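Local coordinates for Phosphoglucomutase/phosphomannomutase family protein (Burkholderia thailandensis, PDB 3UW2), which probably catalyses intramolecular phosphoryl transfer on hexose phosphates, as a metal-binding member of the phosphohexose mutase family, at residues 32-41 with 132-141. Sequence-based numbering, arbitrary orientation. Where two conformers were deposited one is given.
Sequences DIRGVIGKTL and NPPDYNGFKM. With PO4 (phosphate ion), chain B.
Ile33 and Phe139 form a hydrogen-bonded pair where strand 33-36 runs antiparallel (167°) to strand 136-141 in the mixed sheet of the alpha/beta/alpha domain I. Ile33 N donates to Phe139 O, and Phe139 N returns a short bond of 2.7 Å to Ile33 O. On the face these two residues share, which helix 43-59 covers, Ile33 CG2 meets the edge of the phenyl ring at CD2 (3.7 Å). Leu41 CD1 lies in the ring plane at CE2 (3.9 Å), so both aliphatic contacts are with the rim. Farther along, the side chains of Ile33 and Met141 cross at about a right angle, with Ile33 CD1 3.8 Å from Met141 CE. The other face carries Val36 and Tyr136, a non-hydrogen-bonded pair. With Val36 CG1 anti to the backbone N (chi1 176°), CG2 is left beside that N and sits over the tyrosine ring 3.8 Å from the centroid and 19° off the normal, a CH-pi contact. Gly138 faces Arg34 as a non-hydrogen-bonded pair with CA atoms 4.0 Å apart. Toward the zinc site, Lys140 runs alongside Asp32, extended beyond CG; its NZ forms salt bridges with the zinc ligands Asp266 and Asp268 and donates to O4 of a bound phosphate, probably from the crystallisation liquor, at 2.7 Å.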
loop_
_atom_site.group_PDB
_atom_site.type_symbol
_atom_site.label_atom_id
_atom_site.label_comp_id
_atom_site.label_asym_id
_atom_site.label_seq_id
_atom_site.Cartn_x
_atom_site.Cartn_y
_atom_site.Cartn_z
ATOM N N ASP A 32 -10.963 1.884 -4.097
ATOM C CA ASP A 32 -11.133 3.209 -3.538
ATOM C C ASP A 32 -11.935 4.052 -4.457
ATOM O O ASP A 32 -12.516 3.547 -5.412
ATOM C CB ASP A 32 -9.798 3.918 -3.180
ATOM C CG ASP A 32 -8.765 3.842 -4.249
ATOM O OD1 ASP A 32 -9.066 3.858 -5.478
ATOM O OD2 ASP A 32 -7.608 3.805 -3.821
ATOM N N ILE A 33 -11.987 5.342 -4.138
ATOM C CA ILE A 33 -12.636 6.332 -4.992
ATOM C C ILE A 33 -11.552 7.355 -5.310
ATOM O O ILE A 33 -10.826 7.773 -4.417
ATOM C CB ILE A 33 -13.848 7.010 -4.242
ATOM C CG1 ILE A 33 -15.021 6.046 -4.033
ATOM C CG2 ILE A 33 -14.360 8.245 -5.005
ATOM C CD1 ILE A 33 -16.079 6.622 -2.998
ATOM N N ARG A 34 -11.415 7.713 -6.586
ATOM C CA ARG A 34 -10.368 8.632 -7.051
ATOM C C ARG A 34 -10.934 9.493 -8.180
ATOM O O ARG A 34 -11.617 8.952 -9.049
ATOM C CB ARG A 34 -9.178 7.837 -7.625
ATOM C CG ARG A 34 -8.437 7.064 -6.569
ATOM C CD ARG A 34 -7.041 6.658 -7.038
ATOM N NE ARG A 34 -7.160 5.651 -8.079
ATOM C CZ ARG A 34 -6.990 4.356 -7.865
ATOM N NH1 ARG A 34 -6.659 3.934 -6.648
ATOM N NH2 ARG A 34 -7.129 3.488 -8.862
ATOM N N GLY A 35 -10.595 10.792 -8.208
ATOM C CA GLY A 35 -11.123 11.731 -9.155
ATOM C C GLY A 35 -10.218 12.948 -9.251
ATOM O O GLY A 35 -9.195 13.052 -8.549
ATOM N N VAL A 36 -10.552 13.858 -10.153
ATOM C CA VAL A 36 -9.694 15.029 -10.433
ATOM C C VAL A 36 -10.543 16.274 -10.094
ATOM O O VAL A 36 -11.637 16.469 -10.634
ATOM C CB VAL A 36 -9.232 15.086 -11.897
ATOM C CG1 VAL A 36 -8.434 16.378 -12.162
ATOM C CG2 VAL A 36 -8.427 13.839 -12.310
ATOM N N ILE A 37 -10.033 17.098 -9.185
ATOM C CA ILE A 37 -10.670 18.330 -8.757
ATOM C C ILE A 37 -11.105 19.153 -9.953
ATOM O O ILE A 37 -10.361 19.282 -10.929
ATOM C CB ILE A 37 -9.678 19.192 -7.958
ATOM C CG1 ILE A 37 -9.184 18.431 -6.727
ATOM C CG2 ILE A 37 -10.290 20.541 -7.617
ATOM C CD1 ILE A 37 -10.230 17.975 -5.737
ATOM N N GLY A 38 -12.323 19.690 -9.890
ATOM C CA GLY A 38 -12.796 20.576 -10.942
ATOM C C GLY A 38 -13.269 19.796 -12.152
ATOM O O GLY A 38 -13.784 20.380 -13.092
ATOM N N LYS A 39 -13.105 18.471 -12.139
ATOM C CA LYS A 39 -13.606 17.658 -13.255
ATOM C C LYS A 39 -14.516 16.529 -12.816
ATOM O O LYS A 39 -15.612 16.403 -13.316
ATOM C CB LYS A 39 -12.480 17.048 -14.061
ATOM C CG LYS A 39 -11.483 18.061 -14.569
ATOM C CD LYS A 39 -10.886 17.475 -15.824
ATOM C CE LYS A 39 -9.546 16.793 -15.565
ATOM N NZ LYS A 39 -8.470 17.686 -16.119
ATOM N N THR A 40 -14.052 15.650 -11.946
ATOM C CA THR A 40 -14.959 14.618 -11.439
ATOM C C THR A 40 -15.130 14.707 -9.919
ATOM O O THR A 40 -15.873 13.962 -9.318
ATOM C CB THR A 40 -14.462 13.225 -11.838
ATOM O OG1 THR A 40 -13.091 13.142 -11.479
ATOM C CG2 THR A 40 -14.581 13.016 -13.397
ATOM N N LEU A 41 -14.431 15.622 -9.286
ATOM C CA LEU A 41 -14.469 15.649 -7.831
ATOM C C LEU A 41 -14.631 17.094 -7.349
ATOM O O LEU A 41 -13.961 17.974 -7.870
ATOM C CB LEU A 41 -13.147 15.065 -7.331
ATOM C CG LEU A 41 -12.979 14.550 -5.938
ATOM C CD1 LEU A 41 -14.003 13.435 -5.867
ATOM C CD2 LEU A 41 -11.555 14.003 -5.745
ATOM N N ASN A 132 -0.491 10.387 -6.641
ATOM C CA ASN A 132 -0.932 11.030 -7.912
ATOM C C ASN A 132 -0.642 12.514 -8.009
ATOM O O ASN A 132 -0.366 13.107 -6.959
ATOM C CB ASN A 132 -2.445 10.775 -8.130
ATOM C CG ASN A 132 -2.731 9.312 -8.392
ATOM O OD1 ASN A 132 -2.230 8.721 -9.359
ATOM N ND2 ASN A 132 -3.437 8.692 -7.470
ATOM N N PRO A 133 -0.733 13.117 -9.240
ATOM C CA PRO A 133 -0.469 14.567 -9.381
ATOM C C PRO A 133 -1.333 15.463 -8.465
ATOM O O PRO A 133 -2.359 14.972 -7.930
ATOM C CB PRO A 133 -0.725 14.830 -10.879
ATOM C CG PRO A 133 -0.409 13.496 -11.560
ATOM C CD PRO A 133 -0.899 12.468 -10.580
ATOM N N PRO A 134 -0.933 16.757 -8.276
ATOM C CA PRO A 134 -1.559 17.662 -7.318
ATOM C C PRO A 134 -3.088 17.801 -7.357
ATOM O O PRO A 134 -3.731 18.067 -6.271
ATOM C CB PRO A 134 -0.948 19.036 -7.655
ATOM C CG PRO A 134 0.386 18.731 -8.310
ATOM C CD PRO A 134 0.345 17.301 -8.777
ATOM N N ASP A 135 -3.652 17.694 -8.556
ATOM C CA ASP A 135 -5.079 17.933 -8.806
ATOM C C ASP A 135 -5.941 16.669 -8.580
ATOM O O ASP A 135 -7.167 16.713 -8.746
ATOM C CB ASP A 135 -5.318 18.540 -10.227
ATOM C CG ASP A 135 -4.591 17.787 -11.352
ATOM O OD1 ASP A 135 -3.655 16.990 -11.083
ATOM O OD2 ASP A 135 -4.930 18.034 -12.541
ATOM N N TYR A 136 -5.292 15.548 -8.229
ATOM C CA TYR A 136 -6.000 14.317 -7.911
ATOM C C TYR A 136 -6.260 14.243 -6.459
ATOM O O TYR A 136 -5.471 14.721 -5.622
ATOM C CB TYR A 136 -5.170 13.084 -8.238
ATOM C CG TYR A 136 -5.058 12.849 -9.723
ATOM C CD1 TYR A 136 -4.346 13.718 -10.508
ATOM C CD2 TYR A 136 -5.722 11.782 -10.333
ATOM C CE1 TYR A 136 -4.238 13.517 -11.882
ATOM C CE2 TYR A 136 -5.630 11.569 -11.701
ATOM C CZ TYR A 136 -4.886 12.439 -12.463
ATOM O OH TYR A 136 -4.805 12.266 -13.831
ATOM N N ASN A 137 -7.360 13.598 -6.160
ATOM C CA ASN A 137 -7.677 13.295 -4.794
ATOM C C ASN A 137 -8.641 12.078 -4.720
ATOM O O ASN A 137 -8.985 11.479 -5.745
ATOM C CB ASN A 137 -8.180 14.544 -4.057
ATOM C CG ASN A 137 -7.769 14.539 -2.567
ATOM O OD1 ASN A 137 -7.615 13.484 -1.960
ATOM N ND2 ASN A 137 -7.579 15.686 -1.999
ATOM N N GLY A 138 -9.093 11.707 -3.534
ATOM C CA GLY A 138 -9.792 10.417 -3.475
ATOM C C GLY A 138 -10.119 10.046 -2.090
ATOM O O GLY A 138 -9.917 10.884 -1.148
ATOM N N PHE A 139 -10.627 8.818 -1.909
ATOM C CA PHE A 139 -11.042 8.402 -0.557
ATOM C C PHE A 139 -10.678 6.934 -0.351
ATOM O O PHE A 139 -10.998 6.077 -1.205
ATOM C CB PHE A 139 -12.557 8.583 -0.396
ATOM C CG PHE A 139 -13.048 9.994 -0.752
ATOM C CD1 PHE A 139 -13.256 10.931 0.231
ATOM C CD2 PHE A 139 -13.320 10.346 -2.112
ATOM C CE1 PHE A 139 -13.695 12.218 -0.089
ATOM C CE2 PHE A 139 -13.760 11.622 -2.446
ATOM C CZ PHE A 139 -13.950 12.579 -1.414
ATOM N N LYS A 140 -10.018 6.657 0.758
ATOM C CA LYS A 140 -9.664 5.301 1.158
ATOM C C LYS A 140 -10.585 4.995 2.330
ATOM O O LYS A 140 -10.648 5.812 3.232
ATOM C CB LYS A 140 -8.153 5.252 1.522
ATOM C CG LYS A 140 -7.247 5.308 0.255
ATOM C CD LYS A 140 -5.749 5.008 0.539
ATOM C CE LYS A 140 -4.969 4.910 -0.764
ATOM N NZ LYS A 140 -3.508 5.093 -0.588
ATOM N N MET A 141 -11.330 3.865 2.290
ATOM C CA MET A 141 -12.467 3.663 3.192
ATOM C C MET A 141 -12.373 2.374 4.001
ATOM O O MET A 141 -12.172 1.295 3.429
ATOM C CB MET A 141 -13.733 3.632 2.380
ATOM C CG MET A 141 -14.060 5.026 1.774
ATOM S SD MET A 141 -15.297 4.917 0.465
ATOM C CE MET A 141 -14.398 4.055 -0.820
HETATM P P PO4 B . -1.725 5.087 -3.491
HETATM O O2 PO4 B . -0.879 4.372 -2.443
HETATM O O3 PO4 B . -1.192 4.795 -4.874
HETATM O O4 PO4 B . -3.198 4.921 -3.301
#